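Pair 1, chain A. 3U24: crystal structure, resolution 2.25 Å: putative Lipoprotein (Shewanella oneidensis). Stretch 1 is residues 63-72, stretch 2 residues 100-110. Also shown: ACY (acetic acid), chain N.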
# COMPACT_ATOMS: atom_id res chain seq x y z
N GLY A 63 19.09 18.78 -8.24
CA GLY A 63 18.21 18.03 -7.28
C GLY A 63 18.79 16.68 -6.86
O GLY A 63 18.89 16.38 -5.67
N ARG A 64 19.22 15.90 -7.84
CA ARG A 64 19.82 14.60 -7.58
C ARG A 64 21.16 14.72 -6.83
O ARG A 64 21.35 14.04 -5.82
CB ARG A 64 20.03 13.84 -8.89
CG ARG A 64 18.70 13.54 -9.56
CD ARG A 64 18.75 12.49 -10.64
NE ARG A 64 19.48 12.99 -11.78
CZ ARG A 64 19.02 13.80 -12.73
NH1 ARG A 64 17.76 14.23 -12.75
NH2 ARG A 64 19.88 14.18 -13.68
N VAL A 65 22.05 15.59 -7.30
CA VAL A 65 23.31 15.84 -6.61
C VAL A 65 23.03 16.20 -5.16
O VAL A 65 23.63 15.65 -4.25
CB VAL A 65 24.13 16.97 -7.28
CG1 VAL A 65 25.19 17.56 -6.34
CG2 VAL A 65 24.76 16.45 -8.57
N LYS A 66 22.10 17.12 -4.95
CA LYS A 66 21.78 17.56 -3.60
C LYS A 66 21.20 16.41 -2.75
O LYS A 66 21.44 16.37 -1.54
CB LYS A 66 20.78 18.71 -3.67
CG LYS A 66 20.40 19.34 -2.35
CD LYS A 66 19.39 20.47 -2.57
CE LYS A 66 19.07 21.21 -1.27
NZ LYS A 66 17.72 21.85 -1.36
N THR A 67 20.41 15.52 -3.36
CA THR A 67 19.88 14.36 -2.64
C THR A 67 21.02 13.43 -2.27
O THR A 67 21.10 12.99 -1.13
CB THR A 67 18.78 13.63 -3.42
OG1 THR A 67 17.69 14.55 -3.58
CG2 THR A 67 18.27 12.37 -2.69
N LEU A 68 21.94 13.19 -3.19
CA LEU A 68 23.06 12.32 -2.89
C LEU A 68 24.00 12.92 -1.83
O LEU A 68 24.56 12.16 -1.04
CB LEU A 68 23.86 11.94 -4.14
CG LEU A 68 23.19 11.08 -5.19
CD1 LEU A 68 24.08 11.03 -6.45
CD2 LEU A 68 22.88 9.70 -4.64
N ALA A 69 24.18 14.25 -1.81
CA ALA A 69 24.99 14.89 -0.75
C ALA A 69 24.27 14.73 0.62
O ALA A 69 24.92 14.60 1.65
CB ALA A 69 25.22 16.38 -1.06
N PHE A 70 22.95 14.74 0.62
CA PHE A 70 22.21 14.52 1.86
C PHE A 70 22.37 13.08 2.34
O PHE A 70 22.59 12.88 3.51
CB PHE A 70 20.75 14.91 1.67
CG PHE A 70 19.83 14.49 2.77
CD1 PHE A 70 19.20 13.25 2.72
CD2 PHE A 70 19.53 15.35 3.81
CE1 PHE A 70 18.33 12.85 3.70
CE2 PHE A 70 18.61 14.97 4.77
CZ PHE A 70 18.03 13.71 4.72
N VAL A 71 22.26 12.11 1.43
CA VAL A 71 22.46 10.71 1.78
C VAL A 71 23.84 10.54 2.42
O VAL A 71 23.97 10.00 3.52
CB VAL A 71 22.29 9.78 0.55
CG1 VAL A 71 22.80 8.39 0.85
CG2 VAL A 71 20.82 9.74 0.11
N LYS A 72 24.88 11.01 1.74
CA LYS A 72 26.24 10.92 2.26
C LYS A 72 26.42 11.55 3.63
O LYS A 72 27.03 10.93 4.49
CB LYS A 72 27.26 11.50 1.26
N LEU A 100 16.27 3.55 4.27
CA LEU A 100 15.71 4.63 3.48
C LEU A 100 16.83 5.37 2.73
O LEU A 100 16.72 5.64 1.52
CB LEU A 100 14.94 5.60 4.37
CG LEU A 100 14.39 6.86 3.69
CD1 LEU A 100 13.23 6.45 2.79
CD2 LEU A 100 14.00 7.86 4.77
N LEU A 101 17.91 5.70 3.44
CA LEU A 101 19.03 6.37 2.81
C LEU A 101 19.63 5.54 1.66
O LEU A 101 19.84 6.05 0.55
CB LEU A 101 20.10 6.81 3.86
CG LEU A 101 19.70 7.92 4.86
CD1 LEU A 101 20.77 8.15 5.94
CD2 LEU A 101 19.36 9.23 4.15
N SER A 102 19.90 4.26 1.89
CA SER A 102 20.49 3.45 0.84
C SER A 102 19.55 3.37 -0.35
O SER A 102 19.98 3.38 -1.49
CB SER A 102 20.83 2.03 1.34
OG SER A 102 21.87 2.11 2.28
N SER A 103 18.27 3.29 -0.10
CA SER A 103 17.36 3.15 -1.21
C SER A 103 17.19 4.45 -2.00
O SER A 103 16.99 4.40 -3.19
CB SER A 103 16.03 2.60 -0.75
OG SER A 103 15.34 3.61 -0.08
N MSE A 104 17.27 5.59 -1.35
CA MSE A 104 17.32 6.88 -2.07
C MSE A 104 18.49 6.96 -3.04
O MSE A 104 18.31 7.33 -4.22
CB MSE A 104 17.33 8.10 -1.13
CG MSE A 104 16.02 8.27 -0.33
SE MSE A 104 16.16 9.50 1.21
CE MSE A 104 16.65 11.09 0.18
N ALA A 105 19.69 6.63 -2.56
CA ALA A 105 20.88 6.66 -3.38
C ALA A 105 20.72 5.72 -4.58
O ALA A 105 21.05 6.08 -5.72
CB ALA A 105 22.12 6.29 -2.57
N TRP A 106 20.24 4.52 -4.29
CA TRP A 106 20.09 3.50 -5.29
C TRP A 106 19.06 3.87 -6.32
O TRP A 106 19.28 3.59 -7.47
CB TRP A 106 19.74 2.18 -4.62
CG TRP A 106 19.32 1.06 -5.56
CD1 TRP A 106 20.14 0.12 -6.20
CD2 TRP A 106 17.95 0.75 -5.99
NE1 TRP A 106 19.37 -0.73 -6.95
CE2 TRP A 106 18.06 -0.43 -6.84
CE3 TRP A 106 16.69 1.25 -5.69
CZ2 TRP A 106 16.93 -1.03 -7.41
CZ3 TRP A 106 15.55 0.64 -6.27
CH2 TRP A 106 15.67 -0.46 -7.13
N ASP A 107 17.95 4.50 -5.92
CA ASP A 107 16.98 5.03 -6.87
C ASP A 107 17.60 6.00 -7.86
O ASP A 107 17.26 5.98 -9.05
CB ASP A 107 15.80 5.76 -6.18
CG ASP A 107 14.67 4.81 -5.71
OD1 ASP A 107 14.46 3.76 -6.36
OD2 ASP A 107 13.98 5.10 -4.69
N ILE A 108 18.49 6.87 -7.37
CA ILE A 108 19.13 7.85 -8.21
C ILE A 108 20.18 7.21 -9.10
O ILE A 108 20.26 7.54 -10.27
CB ILE A 108 19.71 9.01 -7.39
CG1 ILE A 108 18.55 9.87 -6.83
CG2 ILE A 108 20.70 9.82 -8.21
CD1 ILE A 108 18.99 10.72 -5.66
N THR A 109 20.99 6.31 -8.57
CA THR A 109 22.16 5.88 -9.34
C THR A 109 21.96 4.60 -10.14
O THR A 109 22.75 4.32 -11.03
CB THR A 109 23.40 5.75 -8.41
OG1 THR A 109 23.13 4.75 -7.42
CG2 THR A 109 23.69 7.08 -7.71
N ARG A 110 20.95 3.80 -9.84
CA ARG A 110 20.82 2.45 -10.44
C ARG A 110 19.45 2.20 -11.00
O ARG A 110 19.33 1.82 -12.14
CB ARG A 110 21.09 1.34 -9.43
CG ARG A 110 22.46 1.36 -8.83
CD ARG A 110 23.48 0.65 -9.73
NE ARG A 110 24.76 0.54 -9.03
CZ ARG A 110 25.87 0.01 -9.55
NH1 ARG A 110 25.88 -0.48 -10.80
NH2 ARG A 110 26.98 -0.04 -8.81
C ACY N . 23.59 12.64 -10.80
O ACY N . 22.51 12.02 -11.10
OXT ACY N . 24.13 13.53 -11.51
CH3 ACY N . 24.33 12.33 -9.54

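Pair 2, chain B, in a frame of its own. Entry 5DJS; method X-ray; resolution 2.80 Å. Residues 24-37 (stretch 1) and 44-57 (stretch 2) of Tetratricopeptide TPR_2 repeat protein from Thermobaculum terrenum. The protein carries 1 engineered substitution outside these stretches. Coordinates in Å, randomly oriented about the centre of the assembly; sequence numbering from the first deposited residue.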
# COMPACT_ATOMS: atom_id res chain seq x y z
N ASP B 24 7.31 20.68 0.13
CA ASP B 24 7.67 21.42 1.35
C ASP B 24 6.47 21.55 2.32
O ASP B 24 5.65 22.47 2.21
CB ASP B 24 8.25 22.81 0.99
CG ASP B 24 8.98 23.50 2.16
OD1 ASP B 24 9.04 22.95 3.29
OD2 ASP B 24 9.50 24.62 1.95
N VAL B 25 6.41 20.62 3.27
CA VAL B 25 5.27 20.49 4.19
C VAL B 25 5.34 21.55 5.29
O VAL B 25 4.35 22.25 5.53
CB VAL B 25 5.18 19.05 4.77
CG1 VAL B 25 4.20 18.95 5.94
CG2 VAL B 25 4.79 18.07 3.67
N LEU B 26 6.49 21.66 5.96
CA LEU B 26 6.70 22.64 7.04
C LEU B 26 6.42 24.09 6.62
O LEU B 26 5.98 24.90 7.44
CB LEU B 26 8.13 22.52 7.62
CG LEU B 26 8.45 21.25 8.44
CD1 LEU B 26 9.96 21.07 8.59
CD2 LEU B 26 7.78 21.27 9.81
N ALA B 27 6.67 24.42 5.35
CA ALA B 27 6.38 25.75 4.82
C ALA B 27 4.90 25.97 4.51
O ALA B 27 4.40 27.08 4.69
CB ALA B 27 7.22 26.02 3.58
N SER B 28 4.22 24.94 4.00
CA SER B 28 2.78 25.02 3.73
C SER B 28 1.97 25.15 5.03
O SER B 28 1.04 25.94 5.11
CB SER B 28 2.30 23.80 2.94
OG SER B 28 0.95 23.96 2.52
N GLU B 29 2.35 24.35 6.03
CA GLU B 29 1.74 24.42 7.36
C GLU B 29 1.83 25.83 7.96
O GLU B 29 0.82 26.38 8.38
CB GLU B 29 2.40 23.41 8.32
CG GLU B 29 1.99 23.56 9.79
CD GLU B 29 2.69 22.58 10.72
OE1 GLU B 29 3.93 22.44 10.64
OE2 GLU B 29 2.00 21.98 11.57
N ARG B 30 3.03 26.40 8.00
CA ARG B 30 3.23 27.69 8.69
C ARG B 30 2.47 28.83 7.97
O ARG B 30 2.00 29.77 8.62
CB ARG B 30 4.72 28.00 8.94
CG ARG B 30 5.47 28.89 7.94
CD ARG B 30 6.85 29.29 8.47
NE ARG B 30 7.72 28.13 8.69
CZ ARG B 30 8.49 27.54 7.76
NH1 ARG B 30 8.55 27.99 6.51
NH2 ARG B 30 9.22 26.48 8.11
N ALA B 31 2.35 28.71 6.65
CA ALA B 31 1.54 29.64 5.85
C ALA B 31 0.04 29.49 6.14
O ALA B 31 -0.68 30.49 6.22
CB ALA B 31 1.80 29.43 4.37
N CYS B 32 -0.43 28.25 6.30
CA CYS B 32 -1.82 27.99 6.71
C CYS B 32 -2.15 28.56 8.10
O CYS B 32 -3.25 29.05 8.31
CB CYS B 32 -2.13 26.49 6.73
SG CYS B 32 -2.43 25.73 5.13
N TRP B 33 -1.21 28.48 9.03
CA TRP B 33 -1.40 29.09 10.36
C TRP B 33 -1.51 30.61 10.25
O TRP B 33 -2.36 31.20 10.92
CB TRP B 33 -0.29 28.69 11.36
CG TRP B 33 -0.43 27.27 11.87
CD1 TRP B 33 0.47 26.26 11.72
CD2 TRP B 33 -1.54 26.71 12.59
NE1 TRP B 33 -0.01 25.10 12.30
CE2 TRP B 33 -1.24 25.35 12.84
CE3 TRP B 33 -2.77 27.22 13.05
CZ2 TRP B 33 -2.11 24.50 13.53
CZ3 TRP B 33 -3.64 26.37 13.73
CH2 TRP B 33 -3.30 25.02 13.96
N ARG B 34 -0.68 31.22 9.40
CA ARG B 34 -0.72 32.68 9.16
C ARG B 34 -2.08 33.16 8.64
O ARG B 34 -2.50 34.26 8.96
CB ARG B 34 0.41 33.14 8.22
CG ARG B 34 1.76 33.31 8.90
CD ARG B 34 2.71 34.22 8.13
NE ARG B 34 3.99 34.34 8.84
CZ ARG B 34 5.03 33.50 8.73
NH1 ARG B 34 5.01 32.44 7.92
NH2 ARG B 34 6.13 33.73 9.45
N VAL B 35 -2.75 32.32 7.86
CA VAL B 35 -4.11 32.61 7.39
C VAL B 35 -5.12 32.54 8.54
O VAL B 35 -6.01 33.38 8.64
CB VAL B 35 -4.54 31.63 6.26
CG1 VAL B 35 -6.01 31.81 5.90
CG2 VAL B 35 -3.67 31.83 5.03
N LEU B 36 -4.99 31.53 9.40
CA LEU B 36 -5.90 31.35 10.54
C LEU B 36 -5.70 32.38 11.66
O LEU B 36 -6.63 32.62 12.43
CB LEU B 36 -5.80 29.93 11.10
CG LEU B 36 -6.18 28.81 10.13
CD1 LEU B 36 -5.86 27.46 10.74
CD2 LEU B 36 -7.63 28.86 9.69
N GLN B 37 -4.50 32.97 11.77
CA GLN B 37 -4.28 34.10 12.69
C GLN B 37 -5.10 35.32 12.28
O GLN B 37 -5.60 36.05 13.14
CB GLN B 37 -2.80 34.50 12.74
CG GLN B 37 -1.89 33.47 13.39
CD GLN B 37 -0.41 33.79 13.19
OE1 GLN B 37 -0.02 34.96 13.09
NE2 GLN B 37 0.43 32.75 13.14
N GLU B 44 -10.66 26.91 3.75
CA GLU B 44 -9.64 26.43 2.81
C GLU B 44 -8.31 26.09 3.51
O GLU B 44 -7.60 25.17 3.09
CB GLU B 44 -9.40 27.48 1.71
CG GLU B 44 -8.76 26.92 0.44
CD GLU B 44 -8.50 27.99 -0.61
OE1 GLU B 44 -9.21 29.02 -0.63
OE2 GLU B 44 -7.58 27.78 -1.43
N ALA B 45 -8.01 26.81 4.58
CA ALA B 45 -6.74 26.72 5.28
C ALA B 45 -6.83 25.66 6.38
O ALA B 45 -5.87 24.92 6.61
CB ALA B 45 -6.38 28.07 5.87
N LEU B 46 -7.97 25.63 7.07
CA LEU B 46 -8.36 24.51 7.92
C LEU B 46 -8.24 23.19 7.16
O LEU B 46 -7.59 22.26 7.64
CB LEU B 46 -9.81 24.67 8.41
CG LEU B 46 -10.13 25.27 9.80
CD1 LEU B 46 -8.94 25.75 10.60
CD2 LEU B 46 -11.17 26.37 9.66
N HIS B 47 -8.86 23.13 5.99
CA HIS B 47 -8.78 21.96 5.10
C HIS B 47 -7.36 21.53 4.72
O HIS B 47 -7.04 20.34 4.78
CB HIS B 47 -9.57 22.22 3.82
CG HIS B 47 -9.32 21.21 2.75
ND1 HIS B 47 -9.76 19.91 2.85
CD2 HIS B 47 -8.68 21.30 1.56
CE1 HIS B 47 -9.40 19.24 1.77
NE2 HIS B 47 -8.74 20.06 0.97
N LEU B 48 -6.52 22.48 4.32
CA LEU B 48 -5.16 22.18 3.88
C LEU B 48 -4.27 21.69 5.03
O LEU B 48 -3.52 20.72 4.87
CB LEU B 48 -4.53 23.40 3.19
CG LEU B 48 -3.13 23.25 2.56
CD1 LEU B 48 -3.01 21.99 1.70
CD2 LEU B 48 -2.80 24.48 1.74
N LEU B 49 -4.35 22.37 6.18
CA LEU B 49 -3.77 21.86 7.44
C LEU B 49 -4.29 20.47 7.80
O LEU B 49 -3.54 19.65 8.33
CB LEU B 49 -4.06 22.79 8.61
CG LEU B 49 -3.05 23.87 8.97
CD1 LEU B 49 -3.64 24.75 10.06
CD2 LEU B 49 -1.75 23.28 9.47
N GLY B 50 -5.57 20.22 7.54
CA GLY B 50 -6.15 18.89 7.58
C GLY B 50 -5.38 17.86 6.78
O GLY B 50 -4.97 16.85 7.35
N LEU B 51 -5.20 18.09 5.47
CA LEU B 51 -4.45 17.16 4.59
C LEU B 51 -3.07 16.86 5.13
O LEU B 51 -2.68 15.70 5.25
CB LEU B 51 -4.19 17.73 3.19
CG LEU B 51 -5.27 18.28 2.29
CD1 LEU B 51 -4.69 18.52 0.90
CD2 LEU B 51 -6.40 17.31 2.24
N LEU B 52 -2.33 17.94 5.42
CA LEU B 52 -0.91 17.86 5.71
C LEU B 52 -0.66 17.02 6.94
O LEU B 52 0.19 16.14 6.93
CB LEU B 52 -0.33 19.27 5.89
CG LEU B 52 -0.31 20.17 4.65
CD1 LEU B 52 -0.04 21.61 5.06
CD2 LEU B 52 0.71 19.69 3.63
N HIS B 53 -1.41 17.29 8.00
CA HIS B 53 -1.36 16.49 9.22
C HIS B 53 -1.86 15.06 9.01
O HIS B 53 -1.38 14.13 9.66
CB HIS B 53 -2.08 17.20 10.37
CG HIS B 53 -1.27 18.32 10.95
ND1 HIS B 53 -0.31 18.11 11.91
CD2 HIS B 53 -1.25 19.65 10.68
CE1 HIS B 53 0.26 19.26 12.23
NE2 HIS B 53 -0.29 20.21 11.49
N GLY B 54 -2.82 14.88 8.10
CA GLY B 54 -3.26 13.56 7.66
C GLY B 54 -2.17 12.76 6.98
O GLY B 54 -2.02 11.57 7.25
N GLU B 55 -1.40 13.42 6.10
CA GLU B 55 -0.21 12.80 5.49
C GLU B 55 0.88 12.53 6.53
O GLU B 55 1.51 11.48 6.49
CB GLU B 55 0.35 13.67 4.35
CG GLU B 55 -0.46 13.60 3.05
CD GLU B 55 0.11 14.46 1.92
OE1 GLU B 55 0.73 15.52 2.18
OE2 GLU B 55 -0.07 14.07 0.74
N CYS B 56 1.08 13.46 7.46
CA CYS B 56 2.04 13.28 8.58
C CYS B 56 1.62 12.22 9.62
O CYS B 56 2.44 11.82 10.43
CB CYS B 56 2.33 14.61 9.30
SG CYS B 56 3.17 15.85 8.30
N GLY B 57 0.35 11.80 9.63
CA GLY B 57 -0.13 10.77 10.55
C GLY B 57 -0.79 11.27 11.84
O GLY B 57 -1.23 10.46 12.65

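Two antiparallel helix pairs with one backbone arrangement. In pair 1, helix 63-72 packs against helix 100-110 at 151° between N-to-C directions and an axial approach of 9.6 Å; in pair 2, helix 25-37 packs against helix 44-56 at 152° and 9.1 Å. The central 14 residues superpose with an RMSD of 0.3 Å, so the differences lie in the side chains.

At one end, Arg64(A) matches Val25(B). The arginine lays its aliphatic part on the other helix, CD lying 4.1 Å from Ile108(A) CG2, while its NE donates a hydrogen bond to O of a bound acetic acid (3.3 Å). The shorter valine makes a purely apolar contact, Val25(B) CG1 to Leu52(B) CD2 at 4.3 Å. Its partner matches Ile108(A), and both point toward the opposing helix.

The next position holds a small hydroxyl residue in both pairs, and the side-chain centres of Thr67(A) and Ser28(B) fall 0.1 Å apart. Thr67(A) CG2 lies 3.5 Å from both Met104(A) CE, of a selenomethionine, and Ile108(A) CD1. Serine has no such methyl, and Ser28(B) OG itself lies 3.6 Å from Leu52(B) CD1 and 3.9 Å from Leu48(B) CD2. Met104(A) matches Leu48(B); both point toward the first helix, with Met104(A) CB 4.1 Å from Val71(A) CG2 and Leu48(B) CD2 3.6 Å from Cys32(B) SG.

Leu68(A) matches Glu29(B), an apolar side chain against a charged one. Both leave the backbone sideways, and their ends come nearer the other helix. Leu68(A) CD2 rests 4.1 Å from Ala105(A) CB and, also at 4.1 Å, from Thr109(A) CG2. Glu29(B) keeps an aliphatic contact, CG to Leu49(B) CD2 at 3.8 Å, but its carboxylate accepts a weak hydrogen bond from the residue matching Thr109(A): His53(B) NE2 to Glu29(B) OE2, 2.9 Å. Pair 1 has no hydrogen bond across the helices.

Near the closest backbone approach, bulk shifts along the second helix. Val71(A) CG1 lies 4.1 Å from Ala105(A) CB; the matched Cys32(B) has its CB 3.6 Å from Leu49(B) CG. Of two matched positions one turn apart, pair 1 has leucine then alanine (Leu101(A), Ala105(A)), and pair 2 alanine then leucine (Ala45(B), Leu49(B)). Leu49(B) is a knob among Glu29(B), Cys32(B), Trp33(B) and Leu36(B), with CD1 over the face of the tryptophan six-membered ring, 3.6 Å from its centroid. In pair 1, Phe70(A) instead reaches across, CE1 3.8 Å from Leu101(A) CD2; its match, Ala31(B), makes no contact.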